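Local coordinates for putative phosphomannomutase (Thermus thermophilus, PDB 1TUO), which probably acts as a magnesium-dependent sugar-phosphate mutase of the phosphohexose mutase family, with phosphopentomutase activity tentatively assigned, at residues A[18-23]-A[109-114]; A[56-61]-A[215-220]; A[86-91]-A[105-110]; A[183-188]-A[227-232]. One frame throughout, in Å; residues are numbered along the deposited sequence.

Contact 1 of 4, residues A[18-23]-A[109-114]; sequences GFRGVI and SHNPPQ
R20 brings the face of its guanidinium under the carboxamide of N111, with ND2 of N111 4.2 Å above the plane of the R20 guanidinium and over its centre. The two flat groups are tilted by only 24°, while the side chains cross at about a right angle. The extended chain to CD (chi1 and chi2 both anti) brings R20 CD to 3.6 Å from N111 ND2, and the bend at chi3 (66°) then turns the guanidinium under the amide. The same ND2 makes a weak hydrogen bond to A108 O. Further along, the contact becomes backbone pairing: I23 N donates to Q114 O at 2.8 Å, almost along the C=O axis. This bond continues the antiparallel ladder of strands 19-22 and 115-122, in which F19 pairs with V118 and G21 with L116. It thus ties the edge strand to the end of the SHNP loop, whose sequence matches the phosphoserine loop of the phosphohexomutases. The V22 CA-H adds a longer contact to the same oxygen, at 3.4 Å from CA to Q114 O. I23 CG1, beside its own backbone N, lies 3.4 Å from Q114 O, and CD1 3.9 Å from P113 O; an alanine here, without CG1 and CD1, would probably leave both carbonyls less well shielded, though the backbone bond need not be lost.

Contact 2 of 4, residues A[56-61]-A[215-220]; sequences DTRFLA and PLFHGV
An aromatic ring tip is set against the face of a buried guanidinium: F217 CZ lies 4.0 Å above the plane of the R58 group, over its centre. The planes are 48° apart, and R58 CG meets the F217 ring at its edge, 3.8 Å from CZ, so the ring offers its rim to the arginine. The contact joins two alpha/beta/alpha domains of the phosphohexomutase fold, the loop after strand 50-55 in domain I and the loop before helix 230-236 in domain II. F217 reaches across from a backbone in the left-handed region (phi 49°).

R58 is gripped on every nitrogen of its guanidinium. Its NH2 bonds to the carbonyls of S109 and N111 and its NH1 to those of P112 and Y115, while NE forms a salt bridge with D56 OD1, in the guanidinium plane, although that hydrogen bond is weak. D56 also closes an Asx turn: R58 N donates to D56 OD2 at 2.9 Å, from above the carboxylate plane. A type II turn from R58 to A61 then leads into helix 61-75.

Beside the arginine, T57 OG1 lies 3.5 Å from F217 CE2 and is hydrogen-bonded to G186 O in domain II. At the more exposed end, P215 CB packs at the edge of the F59 ring, 3.9 Å from F59 CB. Next to it a single water spans the gap between the backbones, accepting from F59 N at 2.8 Å and donating to P215 O at 2.8 Å.

Contact 3 of 4, residues A[86-91]-A[105-110]; sequences VPTPLL and MLTASH
M105 leaves the strand with CG anti to its backbone N (chi1 177°), bends at chi2 (78°) and straightens again at chi3 (-173°), which lays its thioether along the start of helix 88-97. L91, also with CG anti to the backbone N, comes down from the helix and slides past it in the opposite direction, its CB 3.9 Å from M105 SD. The methyl end reaches the loop before the helix: M105 CE lies 3.2 Å from V86 O and 4.3 Å from V86 CG2. Midway, T88 OG1 sits 3.9 Å from M105 CG, while its hydrogen bond goes to D251 OD2. The contact thus packs the helix of a beta-alpha-beta crossover, from strand 78-82 to strand 102-106, onto the end of its second strand. Beyond M105 the chain enters the loop that carries the family's phosphoserine motif. There T107 OG1 accepts from S109 N at 2.9 Å, an ST turn, and is also hydrogen-bonded to D56 OD1. The buried methyl next to a carbonyl oxygen is probably tolerated because sulphur draws electrons from CE, leaving its hydrogens slightly positive toward V86 O.

Contact 4 of 4, residues A[183-188]-A[227-232]; sequences DSMGGA and KNLGVT
Strand 180-183 ends at D183 and runs straight into a type I' turn from S184 to G187, closed by G187 N donating to S184 O at 2.7 Å. M185 and G186, its two central residues, both have positive phi. Facing the turn, a short 3-10 segment ends at N228, and L229 takes the N-cap position of helix 230-236. The two segments come nearest at D183 and T232, whose CA atoms are 7.0 Å apart.

D183 joins the two. With CG anti to the backbone N, its carboxylate points at the first turn of the helix, where T232 OG1 donates to D183 OD1 at 2.6 Å, from 51° above the carboxylate plane. The other oxygen turns back on its own chain: M185 N donates to D183 OD2 at 2.9 Å, forming an Asx turn. L229 CD2 lies 3.4 Å from D183 OD1, an apolar flank to the charged group. M185, bent at chi3, brings its CE to 3.8 Å from N228 CB and 4.0 Å from L229 CD2.

This fastens the helix to the domain II sheet, against which T232 also packs at A245 and V258. R210 NH2 forms a salt bridge to D183 OD1 and bonds N228 O. An alanine at D183 would probably loosen the helix start and the turn together, since both oxygens and their bonds would go. With an arginine and a helix N-terminus nearby, the buried carboxylate is likely to stay ionised, its pKa lowered.

How the contacts relate
Contacts 1 and 3 lie in domain I, their centres about 12 Å apart, and share S109 and H110 on the loop between strands 102-106 and 115-122 of one mixed sheet. Contact 4 belongs to domain II, and contact 2 bridges the domains, with its centre about 10 Å from that of contact 1 and 12 Å from those of contacts 3 and 4. Along the chain, contact 3 is nested within the loop closed by contact 2, which crosses both contacts 1 and 4. R58 and D56 of contact 2 bond the shared loop, and T57 bonds G186 of contact 4. The phosphoserine-type loop is thereby linked to both domains, consistent with an active site at their junction.

Contact 1 of 4, residues A[18-23]-A[109-114]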
# COMPACT_ATOMS: atom_id res chain seq x y z
N GLY A 18 1.03 -14.74 1.17
CA GLY A 18 1.14 -14.91 2.61
C GLY A 18 -0.00 -15.60 3.32
O GLY A 18 -0.91 -16.17 2.71
N PHE A 19 0.06 -15.54 4.65
CA PHE A 19 -0.94 -16.13 5.51
C PHE A 19 -1.44 -15.04 6.43
O PHE A 19 -0.70 -14.13 6.79
CB PHE A 19 -0.32 -17.26 6.34
CG PHE A 19 -1.26 -17.85 7.35
CD1 PHE A 19 -2.38 -18.56 6.94
CD2 PHE A 19 -1.02 -17.68 8.71
CE1 PHE A 19 -3.26 -19.09 7.88
CE2 PHE A 19 -1.89 -18.21 9.65
CZ PHE A 19 -3.01 -18.92 9.24
N ARG A 20 -2.71 -15.11 6.81
CA ARG A 20 -3.27 -14.12 7.70
C ARG A 20 -4.26 -14.84 8.61
O ARG A 20 -4.81 -15.88 8.24
CB ARG A 20 -4.00 -13.03 6.91
CG ARG A 20 -4.49 -11.87 7.76
CD ARG A 20 -5.44 -10.96 6.99
NE ARG A 20 -6.68 -11.63 6.63
CZ ARG A 20 -7.70 -11.05 6.00
NH1 ARG A 20 -7.75 -10.79 4.70
NH2 ARG A 20 -8.57 -10.46 6.83
N GLY A 21 -4.46 -14.31 9.80
CA GLY A 21 -5.40 -14.92 10.72
C GLY A 21 -5.55 -14.05 11.94
O GLY A 21 -4.87 -13.03 12.08
N VAL A 22 -6.47 -14.44 12.82
CA VAL A 22 -6.68 -13.70 14.05
C VAL A 22 -5.68 -14.21 15.08
O VAL A 22 -5.49 -15.42 15.24
CB VAL A 22 -8.12 -13.90 14.57
CG1 VAL A 22 -8.26 -13.36 16.00
CG2 VAL A 22 -9.09 -13.19 13.64
N ILE A 23 -5.02 -13.27 15.75
CA ILE A 23 -4.02 -13.59 16.77
C ILE A 23 -4.60 -14.53 17.82
O ILE A 23 -5.69 -14.29 18.34
CB ILE A 23 -3.52 -12.28 17.42
CG1 ILE A 23 -2.75 -11.47 16.37
CG2 ILE A 23 -2.68 -12.57 18.65
CD1 ILE A 23 -2.59 -9.98 16.70
N SER A 109 -1.18 -5.30 7.64
CA SER A 109 -1.36 -4.02 6.95
C SER A 109 -2.43 -3.08 7.50
O SER A 109 -2.26 -2.49 8.57
CB SER A 109 -1.62 -4.33 5.47
OG SER A 109 -1.59 -3.16 4.65
N HIS A 110 -3.52 -2.94 6.77
CA HIS A 110 -4.61 -2.03 7.16
C HIS A 110 -5.78 -2.71 7.87
O HIS A 110 -6.79 -2.07 8.15
CB HIS A 110 -5.13 -1.34 5.90
CG HIS A 110 -5.73 -2.30 4.92
ND1 HIS A 110 -7.06 -2.63 4.92
CD2 HIS A 110 -5.16 -3.04 3.94
CE1 HIS A 110 -7.29 -3.54 3.99
NE2 HIS A 110 -6.15 -3.81 3.39
N ASN A 111 -5.64 -4.00 8.16
CA ASN A 111 -6.72 -4.73 8.81
C ASN A 111 -6.92 -4.43 10.29
O ASN A 111 -6.06 -3.84 10.94
CB ASN A 111 -6.50 -6.23 8.63
CG ASN A 111 -6.71 -6.67 7.20
OD1 ASN A 111 -7.77 -6.42 6.62
ND2 ASN A 111 -5.72 -7.34 6.63
N PRO A 112 -8.08 -4.82 10.84
CA PRO A 112 -8.37 -4.58 12.25
C PRO A 112 -7.25 -5.13 13.13
O PRO A 112 -6.55 -6.07 12.75
CB PRO A 112 -9.70 -5.29 12.46
CG PRO A 112 -10.38 -5.08 11.13
CD PRO A 112 -9.25 -5.39 10.15
N PRO A 113 -7.08 -4.56 14.34
CA PRO A 113 -6.06 -4.93 15.33
C PRO A 113 -5.86 -6.41 15.66
O PRO A 113 -4.73 -6.83 15.93
CB PRO A 113 -6.49 -4.14 16.57
CG PRO A 113 -7.16 -2.95 16.01
CD PRO A 113 -7.97 -3.52 14.88
N GLN A 114 -6.94 -7.18 15.67
CA GLN A 114 -6.84 -8.59 16.03
C GLN A 114 -6.14 -9.47 15.00
O GLN A 114 -5.83 -10.61 15.29
CB GLN A 114 -8.23 -9.18 16.32
CG GLN A 114 -9.18 -9.18 15.13
CD GLN A 114 -9.99 -7.90 15.03
OE1 GLN A 114 -9.51 -6.82 15.36
NE2 GLN A 114 -11.23 -8.03 14.55

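Contact 2 of 4, residues A[56-61]-A[215-220]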
# COMPACT_ATOMS: atom_id res chain seq x y z
N ASP A 56 5.51 -5.04 12.22
CA ASP A 56 4.90 -3.73 12.41
C ASP A 56 4.60 -3.50 13.90
O ASP A 56 5.29 -4.07 14.74
CB ASP A 56 3.65 -3.56 11.54
CG ASP A 56 2.56 -4.57 11.85
OD1 ASP A 56 1.61 -4.64 11.04
OD2 ASP A 56 2.63 -5.27 12.88
N THR A 57 3.61 -2.68 14.22
CA THR A 57 3.31 -2.40 15.62
C THR A 57 2.21 -3.26 16.22
O THR A 57 1.80 -3.04 17.36
CB THR A 57 2.89 -0.93 15.83
OG1 THR A 57 1.63 -0.70 15.19
CG2 THR A 57 3.93 0.01 15.23
N ARG A 58 1.73 -4.24 15.46
CA ARG A 58 0.66 -5.10 15.97
C ARG A 58 1.10 -5.88 17.20
O ARG A 58 2.28 -6.11 17.41
CB ARG A 58 0.19 -6.04 14.86
CG ARG A 58 -0.60 -5.30 13.81
CD ARG A 58 -0.87 -6.07 12.53
NE ARG A 58 -1.54 -5.17 11.59
CZ ARG A 58 -2.85 -4.99 11.54
NH1 ARG A 58 -3.65 -5.67 12.35
NH2 ARG A 58 -3.37 -4.08 10.73
N PHE A 59 0.13 -6.25 18.04
CA PHE A 59 0.43 -6.97 19.27
C PHE A 59 1.20 -8.26 19.01
O PHE A 59 0.80 -9.08 18.19
CB PHE A 59 -0.88 -7.27 20.02
CG PHE A 59 -0.67 -7.72 21.44
CD1 PHE A 59 -0.34 -6.80 22.44
CD2 PHE A 59 -0.79 -9.07 21.79
CE1 PHE A 59 -0.14 -7.21 23.76
CE2 PHE A 59 -0.59 -9.49 23.11
CZ PHE A 59 -0.26 -8.56 24.09
N LEU A 60 2.32 -8.42 19.71
CA LEU A 60 3.19 -9.59 19.57
C LEU A 60 3.87 -9.73 18.21
O LEU A 60 4.57 -10.71 17.98
CB LEU A 60 2.42 -10.89 19.86
CG LEU A 60 2.12 -11.20 21.33
CD1 LEU A 60 1.19 -12.40 21.40
CD2 LEU A 60 3.42 -11.48 22.08
N ALA A 61 3.71 -8.75 17.33
CA ALA A 61 4.35 -8.86 16.01
C ALA A 61 5.86 -9.00 16.20
O ALA A 61 6.53 -9.74 15.47
CB ALA A 61 4.04 -7.63 15.16
N PRO A 215 -0.89 -1.07 19.52
CA PRO A 215 -1.47 -2.27 18.92
C PRO A 215 -2.96 -2.19 18.60
O PRO A 215 -3.48 -3.01 17.84
CB PRO A 215 -1.14 -3.37 19.93
CG PRO A 215 -1.04 -2.64 21.22
CD PRO A 215 -0.30 -1.37 20.83
N LEU A 216 -3.65 -1.21 19.18
CA LEU A 216 -5.07 -1.04 18.89
C LEU A 216 -5.25 0.19 18.00
O LEU A 216 -6.37 0.61 17.71
CB LEU A 216 -5.87 -0.87 20.19
CG LEU A 216 -5.98 -2.12 21.06
CD1 LEU A 216 -6.81 -1.80 22.30
CD2 LEU A 216 -6.63 -3.25 20.28
N PHE A 217 -4.12 0.74 17.55
CA PHE A 217 -4.07 1.89 16.66
C PHE A 217 -4.97 3.05 17.13
O PHE A 217 -5.71 3.65 16.37
CB PHE A 217 -4.50 1.44 15.26
CG PHE A 217 -3.60 0.34 14.76
CD1 PHE A 217 -3.97 -0.98 14.95
CD2 PHE A 217 -2.40 0.65 14.13
CE1 PHE A 217 -3.13 -2.00 14.51
CE2 PHE A 217 -1.57 -0.38 13.69
CZ PHE A 217 -1.93 -1.70 13.88
N HIS A 218 -4.89 3.33 18.44
CA HIS A 218 -5.64 4.46 19.01
C HIS A 218 -7.16 4.38 18.80
O HIS A 218 -7.86 5.39 18.74
CB HIS A 218 -5.11 5.77 18.43
CG HIS A 218 -3.65 5.94 18.76
ND1 HIS A 218 -3.20 6.36 19.97
CD2 HIS A 218 -2.54 5.72 17.93
CE1 HIS A 218 -1.85 6.38 19.87
NE2 HIS A 218 -1.43 5.99 18.67
N GLY A 219 -7.69 3.14 18.66
CA GLY A 219 -9.15 2.97 18.68
C GLY A 219 -9.77 2.93 17.28
O GLY A 219 -10.98 2.86 17.10
N VAL A 220 -8.99 2.95 16.21
CA VAL A 220 -9.56 2.86 14.87
C VAL A 220 -8.83 1.76 14.11
O VAL A 220 -7.88 1.17 14.63
CB VAL A 220 -9.38 4.18 14.07
CG1 VAL A 220 -10.07 5.32 14.78
CG2 VAL A 220 -7.89 4.50 13.91
O HOH W 1 -2.42 -5.44 17.06

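Contact 3 of 4, residues A[86-91]-A[105-110]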
# COMPACT_ATOMS: atom_id res chain seq x y z
N VAL A 86 8.83 -1.55 11.68
CA VAL A 86 9.24 -0.93 10.43
C VAL A 86 8.15 -0.96 9.36
O VAL A 86 7.29 -1.85 9.36
CB VAL A 86 10.49 -1.64 9.82
CG1 VAL A 86 11.68 -1.55 10.76
CG2 VAL A 86 10.16 -3.09 9.52
N PRO A 87 8.18 0.00 8.44
CA PRO A 87 7.20 0.05 7.36
C PRO A 87 7.52 -1.11 6.41
O PRO A 87 8.69 -1.50 6.26
CB PRO A 87 7.48 1.38 6.67
CG PRO A 87 8.14 2.21 7.72
CD PRO A 87 9.00 1.23 8.46
N THR A 88 6.49 -1.66 5.77
CA THR A 88 6.70 -2.73 4.81
C THR A 88 7.74 -2.33 3.76
O THR A 88 8.65 -3.11 3.44
CB THR A 88 5.36 -3.09 4.10
OG1 THR A 88 4.61 -3.96 4.97
CG2 THR A 88 5.61 -3.80 2.76
N PRO A 89 7.64 -1.10 3.22
CA PRO A 89 8.64 -0.72 2.22
C PRO A 89 10.09 -0.75 2.72
O PRO A 89 11.00 -0.99 1.93
CB PRO A 89 8.19 0.67 1.78
CG PRO A 89 7.33 1.17 2.93
CD PRO A 89 6.59 -0.08 3.32
N LEU A 90 10.31 -0.50 4.01
CA LEU A 90 11.68 -0.55 4.53
C LEU A 90 12.15 -2.01 4.51
O LEU A 90 13.31 -2.31 4.18
CB LEU A 90 11.75 -0.01 5.97
CG LEU A 90 13.08 -0.22 6.71
CD1 LEU A 90 14.22 0.36 5.88
CD2 LEU A 90 13.03 0.43 8.09
N LEU A 91 11.26 -2.94 4.86
CA LEU A 91 11.64 -4.35 4.84
C LEU A 91 11.94 -4.77 3.40
O LEU A 91 12.95 -5.42 3.13
CB LEU A 91 10.52 -5.20 5.45
CG LEU A 91 10.67 -6.73 5.54
CD1 LEU A 91 10.34 -7.37 4.20
CD2 LEU A 91 12.08 -7.10 6.00
N MET A 105 7.61 -10.38 6.33
CA MET A 105 7.12 -9.26 7.12
C MET A 105 5.90 -9.65 7.95
O MET A 105 4.91 -10.14 7.44
CB MET A 105 6.76 -8.12 6.17
CG MET A 105 6.18 -6.90 6.90
SD MET A 105 7.45 -5.92 7.69
CE MET A 105 6.37 -4.78 8.57
N LEU A 106 6.01 -9.43 9.25
CA LEU A 106 4.90 -9.73 10.16
C LEU A 106 4.02 -8.49 10.16
O LEU A 106 4.37 -7.45 10.74
CB LEU A 106 5.42 -10.02 11.57
CG LEU A 106 5.85 -11.46 11.89
CD1 LEU A 106 4.61 -12.37 11.89
CD2 LEU A 106 6.89 -11.95 10.88
N THR A 107 2.88 -8.60 9.49
CA THR A 107 1.94 -7.50 9.40
C THR A 107 0.61 -7.97 8.84
O THR A 107 0.53 -9.02 8.21
CB THR A 107 2.48 -6.37 8.47
OG1 THR A 107 1.61 -5.24 8.52
CG2 THR A 107 2.56 -6.85 7.03
N ALA A 108 -0.43 -7.18 9.11
CA ALA A 108 -1.77 -7.43 8.60
C ALA A 108 -2.19 -6.10 7.96
O ALA A 108 -3.38 -5.80 7.80
CB ALA A 108 -2.73 -7.84 9.71
N SER A 109 -1.18 -5.30 7.64
CA SER A 109 -1.36 -4.02 6.95
C SER A 109 -2.43 -3.08 7.50
O SER A 109 -2.26 -2.49 8.57
CB SER A 109 -1.62 -4.33 5.47
OG SER A 109 -1.59 -3.16 4.65
N HIS A 110 -3.52 -2.94 6.77
CA HIS A 110 -4.61 -2.03 7.16
C HIS A 110 -5.78 -2.71 7.87
O HIS A 110 -6.79 -2.07 8.15
CB HIS A 110 -5.13 -1.34 5.90
CG HIS A 110 -5.73 -2.30 4.92
ND1 HIS A 110 -7.06 -2.63 4.92
CD2 HIS A 110 -5.16 -3.04 3.94
CE1 HIS A 110 -7.29 -3.54 3.99
NE2 HIS A 110 -6.15 -3.81 3.39

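Contact 4 of 4, residues A[183-188]-A[227-232]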
# COMPACT_ATOMS: atom_id res chain seq x y z
N ASP A 183 -0.29 11.63 10.13
CA ASP A 183 -1.08 10.78 10.99
C ASP A 183 -0.53 9.38 10.74
O ASP A 183 -0.69 8.83 9.65
CB ASP A 183 -2.54 10.88 10.57
CG ASP A 183 -3.46 9.98 11.36
OD1 ASP A 183 -4.68 10.02 11.06
OD2 ASP A 183 -3.00 9.24 12.26
N SER A 184 0.15 8.82 11.74
CA SER A 184 0.73 7.48 11.63
C SER A 184 -0.26 6.39 12.02
O SER A 184 -0.00 5.20 11.81
CB SER A 184 1.98 7.37 12.50
OG SER A 184 3.04 8.14 11.96
N MET A 185 -1.40 6.81 12.58
CA MET A 185 -2.46 5.90 13.00
C MET A 185 -1.99 4.85 14.01
O MET A 185 -2.62 3.80 14.16
CB MET A 185 -3.08 5.20 11.78
CG MET A 185 -3.58 6.15 10.69
SD MET A 185 -4.49 5.34 9.35
CE MET A 185 -6.19 5.36 10.02
N GLY A 186 -0.89 5.15 14.71
CA GLY A 186 -0.34 4.22 15.68
C GLY A 186 0.42 3.11 14.99
O GLY A 186 0.81 2.11 15.61
N GLY A 187 0.62 3.29 13.68
CA GLY A 187 1.30 2.31 12.86
C GLY A 187 2.79 2.53 12.70
O GLY A 187 3.38 3.44 13.28
N ALA A 188 3.39 1.69 11.86
CA ALA A 188 4.83 1.70 11.62
C ALA A 188 5.44 2.84 10.81
O ALA A 188 6.66 2.92 10.68
CB ALA A 188 5.24 0.37 11.01
N LYS A 227 -13.74 7.10 7.86
CA LYS A 227 -14.22 6.54 9.12
C LYS A 227 -13.15 6.36 10.20
O LYS A 227 -13.46 6.31 11.39
CB LYS A 227 -14.94 5.21 8.90
CG LYS A 227 -14.09 4.08 8.34
CD LYS A 227 -14.78 2.73 8.53
CE LYS A 227 -14.89 2.37 10.01
NZ LYS A 227 -15.58 1.07 10.27
N ASN A 228 -11.89 6.28 9.78
CA ASN A 228 -10.80 6.11 10.74
C ASN A 228 -9.95 7.37 10.88
O ASN A 228 -8.96 7.38 11.62
CB ASN A 228 -9.91 4.94 10.30
CG ASN A 228 -10.68 3.65 10.18
OD1 ASN A 228 -11.29 3.18 11.14
ND2 ASN A 228 -10.67 3.06 8.99
N LEU A 229 -10.34 8.44 10.19
CA LEU A 229 -9.58 9.68 10.20
C LEU A 229 -10.26 10.88 10.88
O LEU A 229 -9.86 12.02 10.66
CB LEU A 229 -9.22 10.06 8.76
CG LEU A 229 -8.28 9.10 8.04
CD1 LEU A 229 -8.16 9.48 6.58
CD2 LEU A 229 -6.92 9.11 8.72
N GLY A 230 -11.25 10.61 11.72
CA GLY A 230 -11.94 11.69 12.41
C GLY A 230 -11.04 12.74 13.03
O GLY A 230 -11.21 13.94 12.79
N VAL A 231 -10.07 12.30 13.83
CA VAL A 231 -9.15 13.23 14.49
C VAL A 231 -8.38 14.10 13.51
O VAL A 231 -8.18 15.29 13.75
CB VAL A 231 -8.14 12.47 15.38
CG1 VAL A 231 -7.18 13.45 16.02
CG2 VAL A 231 -8.89 11.70 16.46
N THR A 232 -7.95 13.51 12.40
CA THR A 232 -7.19 14.23 11.39
C THR A 232 -8.07 15.18 10.58
O THR A 232 -7.64 16.27 10.22
CB THR A 232 -6.48 13.24 10.45
OG1 THR A 232 -5.61 12.41 11.24
CG2 THR A 232 -5.64 13.97 9.40